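Local coordinates for ABC-type branched-chain amino acid transport systems periplasmic component-like protein (Thermomonospora curvata, PDB 4N03) that probably binds fatty acids for uptake as the substrate-binding component of an ABC transporter, and here holds a palmitic acid, at residues M111-K116 and T133-S138; R209-Q214 and A235-G240; A56-Y61 and I75-R80. One frame throughout, in Å; residues are numbered along the deposited sequence.

Contact 1 (M111-K116 and T133-S138); sequences MVSAVK and TALLGS
S113, on helix 109-122, and L135, in the short 3-10 segment 133-135, bring the two backbones closest, with their CA atoms 6.8 Å apart. The setting is the Rossmann-like lobe of the periplasmic binding fold in which strand 103-107, helix 109-122 and strand 126-129 follow one another as a beta-alpha-beta crossover; the 3-10 turn comes just after the last strand and packs back on the helix. The apolar part of the contact rests on V112 and L135, whose side chains cross at about a right angle. V112 holds CG1 anti to its backbone N (chi1 -175°), and this methyl meets L135 CD2 at 3.6 Å. The other leucine methyl, CD1, lies 3.9 Å from V112 CB, so that the isopropyl end of L135 straddles the valine branch point. L135 CD2 also reaches the helix backbone, 3.9 Å from S113 N. V112 touches F106 of strand 103-107 as well, which carries the packing on into the sheet, while the side chain of L135 is about 7 Å from the bound palmitic acid.

On the more open side K116 reaches across to the turn. Its chain is extended from CB to CE and bends at the last torsion, and in the conformer described CE comes 3.4 Å from A134 O. A methylene next to an ammonium group would be somewhat polarised, which may make this approach to a carbonyl oxygen mildly favourable. No direct hydrogen bond joins the two segments. One water spans the gap instead, donating a hydrogen bond to A134 O at 3.0 Å and lying 2.9 Å from S113 OG, the same hydroxyl that makes a weak hydrogen bond with S109 O one turn earlier in the helix.

Contact 2 (R209-Q214 and A235-G240); sequences RDMKSQ and AASLAG
M211, a selenomethionine, meets S237 and L238 on one face of helix 232-244. Its CB starts out over the helix backbone, 3.5 Å from S237 OG and 3.6 Å from L238 N, with L238 CB a little farther off. CG, placed anti to the carbonyl carbon (chi1 -64°), stays over the same patch, with L238 N and S237 OG equally near at 3.8 Å and S237 CB and L238 CB almost as close. Bends at the next two torsions then turn SE and CE away from the segment; beyond it, the side chain touches Q234 one turn back on the helix and I204 of strand 198-204. The contact lies where the loop leaving that strand enters helix 212-220, in the lobe of the periplasmic binding fold built on the larger, mixed sheet. M211 is the N-cap residue of helix 212-220. Its own backbone N gives a nearly straight hydrogen bond to S237 OG, 2.9 Å long with 167° at the hydrogen, and this is the one direct hydrogen bond between the segments. S237 can offer the oxygen because OG stands anti to its backbone N, directed out from the helix. Just before the cap, D210 forms an Asx turn: OD1 accepts from K212 N at 3.1 Å, on the anti side and 34° out of the carboxylate plane. The same D210 OD1 lies 4.0 Å from S237 OG.

Contact 3 (A56-Y61 and I75-R80); sequences AQQLYY and IEAVVR
A water molecule joins Q58, in the conformer described, to A77, donating to Q58 OE1 at 2.7 Å and accepting from A77 N at the same length. The other end of the Q58 amide faces the same residue: NE2 points to A77 O in a straight (171°) but weak hydrogen bond of 3.4 Å. A bend at chi2 (-75°) turns CD toward the strand, and Q58 NE2 also lies 3.3 Å from both A77 CB and V79 CG2.

The elements involved are the last two of the beta-alpha-beta unit formed by strand 33-40, helix 47-66 and strand 74-81. Helix and strand run nearly antiparallel, their segment axes at 165° and 9.2 Å apart. Deeper in, Y61 and I75 cross at about a right angle. I75 CG2 sits over one face of the Y61 ring, offset toward the rim, in a CH-pi contact of 4.0 Å to the centroid. Q57 O lies above the opposite face, and A77 CB approaches the ring obliquely, 4.0 Å from Y61 CD2. The phenol is tied down within its own helix, since Y61 OH donates to Q57 OE1 at 2.7 Å from above the amide plane; Q57 NE2 in turn bonds P104 O of strand 103-107.

E76, V78 and R80 use their backbones to pair with strand 33-40, whereas A77 turns its N-H and C=O to the outer side of this edge strand. A single glutamine amide there takes up both backbone groups, one through water and one directly but weakly, as a neighbouring strand might otherwise do, though more loosely.

How the contacts relate
Contact 3 comes first along the chain, then contact 1, then contact 2, without overlap in sequence. Contacts 3 and 1 belong to the same lobe: one packs helix 47-66 on edge strand 74-81 of the four-stranded parallel sheet, the other sets helix 109-122 against the loop after strand 126-129, at the opposite edge. Their centres are 22 Å apart. Contact 2 lies in the other lobe, beside the seven-stranded mixed sheet, its centre 29 Å from that of contact 1 and 34 Å from that of contact 3. Palmitic acid binds between the lobes, nearer contact 1 than contact 3. Each contact is internal to its lobe and would probably move with it if the lobes close on ligand, as in relatives.

Contact 1 (M111-K116 and T133-S138)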
HETATM    1  N   MSE A 111      -1.279 -12.378   2.293  1.00 11.53           N
HETATM    2  CA  MSE A 111      -1.119 -13.080   1.054  1.00 12.03           C
HETATM    3  C   MSE A 111       0.358 -13.206   0.677  1.00 11.04           C
HETATM    4  O   MSE A 111       0.824 -14.288   0.338  1.00 13.27           O
HETATM    5  CB  MSE A 111      -1.895 -12.405  -0.101  1.00 12.73           C
HETATM    6  CG  MSE A 111      -3.413 -12.501   0.073  1.00 14.89           C
HETATM    7 SE   MSE A 111      -4.066 -10.851   0.995  0.65 11.83          SE
HETATM    8  CE  MSE A 111      -5.148 -11.747   2.394  1.00 12.32           C
ATOM      9  N   VAL A 112       1.105 -12.111   0.752  1.00 10.89           N
ATOM     10  CA  VAL A 112       2.516 -12.175   0.437  1.00 10.87           C
ATOM     11  C   VAL A 112       3.266 -12.975   1.551  1.00 10.85           C
ATOM     12  O   VAL A 112       4.152 -13.741   1.206  1.00 11.73           O
ATOM     13  CB  VAL A 112       3.141 -10.789   0.253  1.00  9.99           C
ATOM     14  CG1 VAL A 112       4.583 -10.923  -0.199  1.00 11.56           C
ATOM     15  CG2 VAL A 112       2.407  -9.997  -0.789  1.00 10.84           C
ATOM     16  N   SER A 113       2.875 -12.836   2.804  1.00 11.12           N
ATOM     17  CA  SER A 113       3.508 -13.634   3.891  1.00 12.96           C
ATOM     18  C   SER A 113       3.419 -15.097   3.588  1.00 12.27           C
ATOM     19  O   SER A 113       4.386 -15.840   3.882  1.00 13.85           O
ATOM     20  CB  SER A 113       2.858 -13.336   5.264  1.00 13.84           C
ATOM     21  OG  SER A 113       3.369 -12.138   5.700  1.00 16.81           O
ATOM     22  N   ALA A 114       2.295 -15.555   3.039  1.00 12.29           N
ATOM     23  CA  ALA A 114       2.087 -16.975   2.809  1.00 13.53           C
ATOM     24  C   ALA A 114       3.036 -17.541   1.765  1.00 13.31           C
ATOM     25  O   ALA A 114       3.262 -18.749   1.729  1.00 16.09           O
ATOM     26  CB  ALA A 114       0.663 -17.259   2.429  1.00 14.18           C
ATOM     27  N   VAL A 115       3.586 -16.688   0.911  1.00 12.07           N
ATOM     28  CA  VAL A 115       4.484 -17.135  -0.165  1.00 12.16           C
ATOM     29  C   VAL A 115       5.888 -16.581  -0.019  1.00 11.54           C
ATOM     30  O   VAL A 115       6.715 -16.760  -0.875  1.00 12.24           O
ATOM     31  CB  VAL A 115       3.926 -16.815  -1.570  1.00 13.69           C
ATOM     32  CG1 VAL A 115       2.685 -17.626  -1.838  1.00 16.20           C
ATOM     33  CG2 VAL A 115       3.667 -15.357  -1.750  1.00 13.49           C
ATOM     34  N   LYS A 116       6.196 -16.024   1.159  1.00 12.39           N
ATOM     35  CA  LYS A 116       7.496 -15.403   1.393  0.60 14.22           C
ATOM     36  C   LYS A 116       8.641 -16.409   1.194  1.00 12.17           C
ATOM     37  O   LYS A 116       9.657 -16.118   0.590  1.00 12.50           O
ATOM     38  CB  LYS A 116       7.489 -14.701   2.741  0.60 17.17           C
ATOM     39  CG  LYS A 116       8.682 -13.862   3.005  0.60 18.15           C
ATOM     40  CD  LYS A 116       8.501 -13.141   4.331  0.60 20.45           C
ATOM     41  CE  LYS A 116       9.721 -12.307   4.634  0.60 20.15           C
ATOM     42  NZ  LYS A 116      10.815 -13.191   5.114  0.60 16.27           N
ATOM     43  N   THR A 133       5.687  -4.944   8.449  1.00  9.40           N
ATOM     44  CA  THR A 133       7.087  -5.215   8.724  1.00  9.44           C
ATOM     45  C   THR A 133       7.412  -6.690   8.520  1.00  8.79           C
ATOM     46  O   THR A 133       8.589  -7.030   8.350  1.00  9.08           O
ATOM     47  CB  THR A 133       7.436  -4.813  10.155  1.00  9.47           C
ATOM     48  OG1 THR A 133       6.520  -5.437  11.064  1.00  9.53           O
ATOM     49  CG2 THR A 133       7.330  -3.325  10.311  1.00  8.90           C
ATOM     50  N   ALA A 134       6.398  -7.552   8.461  1.00  8.73           N
ATOM     51  CA  ALA A 134       6.649  -8.941   8.211  1.00  9.83           C
ATOM     52  C   ALA A 134       7.238  -9.206   6.841  1.00  8.94           C
ATOM     53  O   ALA A 134       7.721 -10.287   6.580  1.00 11.38           O
ATOM     54  CB  ALA A 134       5.398  -9.755   8.461  1.00 11.30           C
ATOM     55  N   LEU A 135       7.179  -8.217   5.930  1.00  9.25           N
ATOM     56  CA  LEU A 135       7.736  -8.322   4.589  1.00  9.59           C
ATOM     57  C   LEU A 135       9.093  -7.665   4.427  1.00  9.96           C
ATOM     58  O   LEU A 135       9.676  -7.777   3.357  1.00 10.85           O
ATOM     59  CB  LEU A 135       6.735  -7.826   3.544  1.00  9.67           C
ATOM     60  CG  LEU A 135       5.428  -8.618   3.522  1.00 10.72           C
ATOM     61  CD1 LEU A 135       4.432  -7.984   2.590  1.00 11.66           C
ATOM     62  CD2 LEU A 135       5.629 -10.107   3.201  1.00 12.63           C
ATOM     63  N   LEU A 136       9.592  -6.986   5.471  1.00  9.65           N
ATOM     64  CA  LEU A 136      10.966  -6.539   5.482  1.00  9.77           C
ATOM     65  C   LEU A 136      11.892  -7.727   5.653  1.00  9.85           C
ATOM     66  O   LEU A 136      11.465  -8.817   6.078  1.00 11.24           O
ATOM     67  CB  LEU A 136      11.207  -5.519   6.602  1.00  9.76           C
ATOM     68  CG  LEU A 136      10.475  -4.181   6.447  1.00  9.93           C
ATOM     69  CD1 LEU A 136      10.806  -3.340   7.674  1.00 11.64           C
ATOM     70  CD2 LEU A 136      10.891  -3.450   5.169  1.00 10.64           C
ATOM     71  N   GLY A 137      13.151  -7.526   5.323  1.00 10.13           N
ATOM     72  CA  GLY A 137      14.170  -8.561   5.522  1.00 11.35           C
ATOM     73  C   GLY A 137      14.330  -9.523   4.393  1.00 11.34           C
ATOM     74  O   GLY A 137      15.032 -10.526   4.506  1.00 13.57           O
ATOM     75  N   SER A 138      13.716  -9.241   3.250  1.00 12.26           N
ATOM     76  CA  SER A 138      13.910 -10.095   2.066  1.00 15.61           C
ATOM     77  C   SER A 138      14.476  -9.305   0.932  1.00 13.30           C
ATOM     78  O   SER A 138      13.848  -8.323   0.484  1.00 13.96           O
ATOM     79  CB  SER A 138      12.612 -10.668   1.565  1.00 18.44           C
ATOM     80  OG  SER A 138      12.920 -11.281   0.284  1.00 21.63           O
TER
HETATM   81  O   HOH W   1       5.973 -12.771   6.683  1.00 19.89           O

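Contact 2 (R209-Q214 and A235-G240)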
ATOM      1  N   ARG A 209     -18.290  -7.230   8.398  1.00 15.06           N
ATOM      2  CA  ARG A 209     -18.832  -6.220   7.508  1.00 16.63           C
ATOM      3  C   ARG A 209     -19.431  -5.080   8.309  1.00 16.66           C
ATOM      4  O   ARG A 209     -19.542  -3.957   7.807  1.00 23.13           O
ATOM      5  CB  ARG A 209     -19.933  -6.843   6.623  1.00 18.15           C
ATOM      6  CG  ARG A 209     -19.459  -8.018   5.771  1.00 20.00           C
ATOM      7  CD  ARG A 209     -20.508  -8.521   4.785  1.00 21.44           C
ATOM      8  NE  ARG A 209     -20.852  -7.521   3.772  1.00 23.29           N
ATOM      9  CZ  ARG A 209     -20.131  -7.281   2.683  1.00 23.58           C
ATOM     10  NH1 ARG A 209     -19.053  -7.983   2.365  1.00 27.10           N
ATOM     11  NH2 ARG A 209     -20.544  -6.334   1.852  1.00 28.66           N
ATOM     12  N   ASP A 210     -19.882  -5.351   9.505  1.00 14.64           N
ATOM     13  CA  ASP A 210     -20.689  -4.430  10.288  1.00 14.73           C
ATOM     14  C   ASP A 210     -19.930  -4.112  11.556  1.00 14.00           C
ATOM     15  O   ASP A 210     -19.655  -5.016  12.355  1.00 14.84           O
ATOM     16  CB  ASP A 210     -21.998  -5.163  10.614  1.00 17.30           C
ATOM     17  CG  ASP A 210     -23.027  -4.316  11.276  1.00 19.94           C
ATOM     18  OD1 ASP A 210     -22.742  -3.273  11.861  1.00 20.55           O
ATOM     19  OD2 ASP A 210     -24.212  -4.738  11.220  1.00 27.16           O
HETATM   20  N   MSE A 211     -19.652  -2.858  11.809  1.00 12.75           N
HETATM   21  CA  MSE A 211     -18.862  -2.400  12.937  1.00 13.08           C
HETATM   22  C   MSE A 211     -19.672  -1.972  14.144  1.00 13.77           C
HETATM   23  O   MSE A 211     -19.147  -1.358  15.045  1.00 13.53           O
HETATM   24  CB  MSE A 211     -17.943  -1.235  12.478  1.00 13.79           C
HETATM   25  CG  MSE A 211     -16.933  -1.706  11.431  1.00 12.80           C
HETATM   26 SE   MSE A 211     -15.458  -2.757  12.132  0.65 13.91          SE
HETATM   27  CE  MSE A 211     -16.177  -4.577  11.757  1.00 13.64           C
ATOM     28  N   LYS A 212     -20.967  -2.311  14.211  1.00 15.52           N
ATOM     29  CA  LYS A 212     -21.707  -1.737  15.315  0.60 16.60           C
ATOM     30  C   LYS A 212     -21.313  -2.269  16.703  1.00 15.59           C
ATOM     31  O   LYS A 212     -21.309  -1.474  17.626  1.00 15.46           O
ATOM     32  CB  LYS A 212     -23.210  -1.746  15.077  0.60 19.49           C
ATOM     33  CG  LYS A 212     -23.800  -3.103  14.985  0.60 18.90           C
ATOM     34  CD  LYS A 212     -25.288  -2.942  14.719  0.60 20.51           C
ATOM     35  CE  LYS A 212     -25.879  -4.306  14.661  0.60 20.90           C
ATOM     36  NZ  LYS A 212     -27.360  -4.266  14.704  0.60 20.74           N
ATOM     37  N   SER A 213     -20.892  -3.526  16.841  1.00 14.95           N
ATOM     38  CA  SER A 213     -20.444  -4.000  18.121  1.00 15.10           C
ATOM     39  C   SER A 213     -19.109  -3.376  18.503  1.00 13.64           C
ATOM     40  O   SER A 213     -18.871  -3.102  19.669  1.00 14.85           O
ATOM     41  CB  SER A 213     -20.365  -5.514  18.145  1.00 17.23           C
ATOM     42  OG  SER A 213     -19.408  -6.007  17.221  1.00 20.44           O
ATOM     43  N   GLN A 214     -18.260  -3.115  17.511  1.00 13.88           N
ATOM     44  CA  GLN A 214     -17.002  -2.432  17.774  1.00 13.21           C
ATOM     45  C   GLN A 214     -17.236  -1.014  18.252  1.00 12.66           C
ATOM     46  O   GLN A 214     -16.605  -0.552  19.221  1.00 13.15           O
ATOM     47  CB  GLN A 214     -16.130  -2.444  16.537  1.00 13.06           C
ATOM     48  CG  GLN A 214     -15.527  -3.790  16.207  1.00 16.05           C
ATOM     49  CD  GLN A 214     -16.524  -4.784  15.725  1.00 17.24           C
ATOM     50  OE1 GLN A 214     -17.555  -4.461  15.108  1.00 16.09           O
ATOM     51  NE2 GLN A 214     -16.241  -6.037  16.014  1.00 22.36           N
ATOM     52  N   ALA A 235     -14.393   0.962   7.255  1.00 10.64           N
ATOM     53  CA  ALA A 235     -14.321   2.403   7.529  1.00 11.61           C
ATOM     54  C   ALA A 235     -15.683   3.056   7.409  1.00 10.92           C
ATOM     55  O   ALA A 235     -16.070   3.858   8.257  1.00 11.65           O
ATOM     56  CB  ALA A 235     -13.345   3.083   6.586  1.00 12.15           C
ATOM     57  N   ALA A 236     -16.430   2.747   6.334  1.00 10.91           N
ATOM     58  CA  ALA A 236     -17.753   3.332   6.150  1.00 11.41           C
ATOM     59  C   ALA A 236     -18.648   2.971   7.315  1.00 11.44           C
ATOM     60  O   ALA A 236     -19.412   3.794   7.809  1.00 12.14           O
ATOM     61  CB  ALA A 236     -18.355   2.916   4.834  1.00 12.06           C
ATOM     62  N   SER A 237     -18.639   1.692   7.708  1.00 11.30           N
ATOM     63  CA  SER A 237     -19.514   1.205   8.766  1.00 11.75           C
ATOM     64  C   SER A 237     -19.141   1.864  10.102  1.00 11.33           C
ATOM     65  O   SER A 237     -19.960   2.410  10.816  1.00 12.67           O
ATOM     66  CB  SER A 237     -19.441  -0.309   8.856  1.00 12.13           C
ATOM     67  OG  SER A 237     -20.261  -0.792   9.890  1.00 12.63           O
ATOM     68  N   LEU A 238     -17.858   1.802  10.461  1.00 11.32           N
ATOM     69  CA  LEU A 238     -17.430   2.341  11.733  0.60 11.70           C
ATOM     70  C   LEU A 238     -17.689   3.839  11.841  1.00 10.90           C
ATOM     71  O   LEU A 238     -18.229   4.327  12.831  1.00 11.98           O
ATOM     72  CB  LEU A 238     -15.952   2.021  11.964  0.60 12.47           C
ATOM     73  CG  LEU A 238     -15.450   2.503  13.328  0.60 14.57           C
ATOM     74  CD1 LEU A 238     -14.414   1.562  13.898  0.60 15.12           C
ATOM     75  CD2 LEU A 238     -14.874   3.889  13.171  0.60 16.60           C
ATOM     76  N   ALA A 239     -17.303   4.585  10.799  1.00 11.14           N
ATOM     77  CA  ALA A 239     -17.456   6.031  10.859  1.00 12.06           C
ATOM     78  C   ALA A 239     -18.922   6.389  10.915  1.00 11.20           C
ATOM     79  O   ALA A 239     -19.345   7.209  11.707  1.00 11.57           O
ATOM     80  CB  ALA A 239     -16.766   6.704   9.658  1.00 12.41           C
ATOM     81  N   GLY A 240     -19.724   5.774  10.042  1.00 11.46           N
ATOM     82  CA  GLY A 240     -21.145   6.095  10.034  1.00 11.51           C
ATOM     83  C   GLY A 240     -21.831   5.768  11.333  1.00 11.77           C
ATOM     84  O   GLY A 240     -22.586   6.582  11.869  1.00 12.22           O
TER

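Contact 3 (A56-Y61 and I75-R80)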
ATOM      1  N   ALA A  56      -3.691   0.891 -13.278  1.00 11.65           N
ATOM      2  CA  ALA A  56      -2.617   1.839 -13.378  1.00 11.51           C
ATOM      3  C   ALA A  56      -1.311   1.226 -13.825  1.00 12.61           C
ATOM      4  O   ALA A  56      -0.556   1.833 -14.597  1.00 12.92           O
ATOM      5  CB  ALA A  56      -2.429   2.633 -12.093  1.00 12.16           C
ATOM      6  N   GLN A  57      -1.047   0.002 -13.373  1.00 11.68           N
ATOM      7  CA  GLN A  57       0.114  -0.756 -13.858  1.00 12.37           C
ATOM      8  C   GLN A  57      -0.044  -1.008 -15.371  1.00 12.52           C
ATOM      9  O   GLN A  57       0.923  -0.820 -16.098  1.00 13.86           O
ATOM     10  CB  GLN A  57       0.256  -2.089 -13.122  1.00 12.41           C
ATOM     11  CG  GLN A  57       0.686  -1.944 -11.662  1.00 12.14           C
ATOM     12  CD  GLN A  57       1.834  -2.817 -11.273  1.00 11.19           C
ATOM     13  OE1 GLN A  57       2.207  -3.760 -11.950  1.00 11.46           O
ATOM     14  NE2 GLN A  57       2.402  -2.525 -10.098  1.00 12.34           N
ATOM     15  N   GLN A  58      -1.212  -1.456 -15.797  1.00 13.38           N
ATOM     16  CA  GLN A  58      -1.418  -1.731 -17.225  0.60 15.02           C
ATOM     17  C   GLN A  58      -1.231  -0.408 -18.057  1.00 14.24           C
ATOM     18  O   GLN A  58      -0.665  -0.448 -19.169  1.00 15.44           O
ATOM     19  CB  GLN A  58      -2.762  -2.484 -17.513  0.60 18.13           C
ATOM     20  CG  GLN A  58      -3.042  -3.870 -16.844  0.60 18.20           C
ATOM     21  CD  GLN A  58      -2.305  -5.142 -17.378  0.60 18.65           C
ATOM     22  OE1 GLN A  58      -1.761  -5.170 -18.475  0.60 25.58           O
ATOM     23  NE2 GLN A  58      -2.306  -6.215 -16.573  0.60 21.50           N
ATOM     24  N   LEU A  59      -1.663   0.717 -17.542  1.00 13.83           N
ATOM     25  CA  LEU A  59      -1.448   1.985 -18.206  1.00 15.35           C
ATOM     26  C   LEU A  59       0.032   2.262 -18.403  1.00 14.51           C
ATOM     27  O   LEU A  59       0.474   2.603 -19.529  1.00 15.59           O
ATOM     28  CB  LEU A  59      -2.075   3.112 -17.382  1.00 15.48           C
ATOM     29  CG  LEU A  59      -1.864   4.520 -17.961  1.00 16.06           C
ATOM     30  CD1 LEU A  59      -2.474   4.774 -19.306  1.00 18.87           C
ATOM     31  CD2 LEU A  59      -2.345   5.552 -16.954  1.00 17.54           C
ATOM     32  N   TYR A  60       0.808   2.095 -17.343  1.00 13.95           N
ATOM     33  CA  TYR A  60       2.246   2.305 -17.427  1.00 14.31           C
ATOM     34  C   TYR A  60       2.872   1.355 -18.493  1.00 14.70           C
ATOM     35  O   TYR A  60       3.661   1.775 -19.336  1.00 15.51           O
ATOM     36  CB  TYR A  60       2.902   2.075 -16.034  1.00 13.26           C
ATOM     37  CG  TYR A  60       4.270   2.713 -15.913  1.00 13.95           C
ATOM     38  CD1 TYR A  60       5.404   2.130 -16.497  1.00 15.15           C
ATOM     39  CD2 TYR A  60       4.446   3.905 -15.237  1.00 15.13           C
ATOM     40  CE1 TYR A  60       6.647   2.763 -16.410  1.00 14.55           C
ATOM     41  CE2 TYR A  60       5.650   4.540 -15.164  1.00 17.02           C
ATOM     42  CZ  TYR A  60       6.767   3.950 -15.730  1.00 17.00           C
ATOM     43  OH  TYR A  60       7.960   4.606 -15.661  1.00 20.05           O
ATOM     44  N   TYR A  61       2.547   0.067 -18.419  1.00 13.18           N
ATOM     45  CA  TYR A  61       3.161  -0.903 -19.317  1.00 14.18           C
ATOM     46  C   TYR A  61       2.740  -0.609 -20.762  1.00 15.28           C
ATOM     47  O   TYR A  61       3.558  -0.767 -21.659  1.00 17.07           O
ATOM     48  CB  TYR A  61       2.819  -2.345 -18.949  1.00 13.37           C
ATOM     49  CG  TYR A  61       3.228  -2.726 -17.540  1.00 12.68           C
ATOM     50  CD1 TYR A  61       4.418  -2.274 -16.985  1.00 11.80           C
ATOM     51  CD2 TYR A  61       2.405  -3.474 -16.743  1.00 12.39           C
ATOM     52  CE1 TYR A  61       4.779  -2.580 -15.694  1.00 11.63           C
ATOM     53  CE2 TYR A  61       2.779  -3.800 -15.425  1.00 12.15           C
ATOM     54  CZ  TYR A  61       3.954  -3.328 -14.904  1.00 10.86           C
ATOM     55  OH  TYR A  61       4.346  -3.561 -13.608  1.00 11.92           O
ATOM     56  N   ILE A  75       6.112  -5.772 -22.681  1.00 16.23           N
ATOM     57  CA  ILE A  75       5.726  -6.192 -21.330  1.00 15.19           C
ATOM     58  C   ILE A  75       4.290  -6.708 -21.373  1.00 16.88           C
ATOM     59  O   ILE A  75       3.397  -6.020 -21.889  1.00 18.89           O
ATOM     60  CB  ILE A  75       5.847  -5.019 -20.340  1.00 17.60           C
ATOM     61  CG1 ILE A  75       7.311  -4.601 -20.207  1.00 18.24           C
ATOM     62  CG2 ILE A  75       5.271  -5.414 -18.982  1.00 16.75           C
ATOM     63  CD1 ILE A  75       7.541  -3.382 -19.350  1.00 20.55           C
ATOM     64  N   GLU A  76       4.067  -7.920 -20.873  1.00 16.52           N
ATOM     65  CA  GLU A  76       2.754  -8.556 -20.749  0.60 17.67           C
ATOM     66  C   GLU A  76       2.517  -8.865 -19.276  1.00 17.68           C
ATOM     67  O   GLU A  76       3.235  -9.696 -18.708  1.00 19.74           O
ATOM     68  CB  GLU A  76       2.745  -9.903 -21.500  0.60 20.75           C
ATOM     69  CG  GLU A  76       1.491 -10.773 -21.353  0.60 23.02           C
ATOM     70  CD  GLU A  76       1.654 -12.176 -21.931  0.60 30.26           C
ATOM     71  OE1 GLU A  76       2.284 -12.317 -23.001  0.60 42.53           O
ATOM     72  OE2 GLU A  76       1.142 -13.145 -21.329  0.60 36.84           O
ATOM     73  N   ALA A  77       1.513  -8.258 -18.699  1.00 15.45           N
ATOM     74  CA  ALA A  77       1.164  -8.492 -17.307  1.00 15.27           C
ATOM     75  C   ALA A  77      -0.030  -9.410 -17.209  1.00 14.76           C
ATOM     76  O   ALA A  77      -1.082  -9.105 -17.812  1.00 20.56           O
ATOM     77  CB  ALA A  77       0.834  -7.190 -16.617  1.00 18.92           C
ATOM     78  N   VAL A  78       0.152 -10.554 -16.576  1.00 13.25           N
ATOM     79  CA  VAL A  78      -0.929 -11.481 -16.325  0.60 12.71           C
ATOM     80  C   VAL A  78      -1.483 -11.241 -14.939  1.00 13.78           C
ATOM     81  O   VAL A  78      -0.740 -10.989 -14.003  1.00 16.78           O
ATOM     82  CB  VAL A  78      -0.537 -12.952 -16.511  0.60 16.74           C
ATOM     83  CG1 VAL A  78       0.027 -13.163 -17.898  0.60 18.61           C
ATOM     84  CG2 VAL A  78       0.458 -13.428 -15.490  0.60 17.23           C
ATOM     85  N   VAL A  79      -2.809 -11.230 -14.873  1.00 14.29           N
ATOM     86  CA  VAL A  79      -3.514 -10.781 -13.690  1.00 13.92           C
ATOM     87  C   VAL A  79      -4.313 -11.899 -13.093  1.00 15.46           C
ATOM     88  O   VAL A  79      -5.126 -12.505 -13.788  1.00 19.04           O
ATOM     89  CB  VAL A  79      -4.449  -9.578 -13.974  1.00 15.96           C
ATOM     90  CG1 VAL A  79      -5.224  -9.174 -12.744  1.00 16.66           C
ATOM     91  CG2 VAL A  79      -3.661  -8.423 -14.522  1.00 15.48           C
ATOM     92  N   ARG A  80      -4.108 -12.138 -11.791  1.00 14.21           N
ATOM     93  CA  ARG A  80      -4.882 -13.097 -11.013  0.60 15.21           C
ATOM     94  C   ARG A  80      -5.520 -12.424  -9.799  1.00 13.34           C
ATOM     95  O   ARG A  80      -4.943 -11.530  -9.189  1.00 13.99           O
ATOM     96  CB  ARG A  80      -4.037 -14.265 -10.530  0.60 18.00           C
ATOM     97  CG  ARG A  80      -3.638 -15.247 -11.615  0.60 22.34           C
ATOM     98  CD  ARG A  80      -4.801 -16.136 -12.001  0.60 24.61           C
ATOM     99  NE  ARG A  80      -4.336 -17.171 -12.906  0.60 28.86           N
ATOM    100  CZ  ARG A  80      -4.115 -16.982 -14.194  0.60 26.25           C
ATOM    101  NH1 ARG A  80      -4.359 -15.803 -14.744  0.60 24.37           N
ATOM    102  NH2 ARG A  80      -3.670 -17.986 -14.923  0.60 30.00           N
TER
HETATM  103  O   HOH W   2      -0.204  -6.653 -20.075  1.00 27.54           O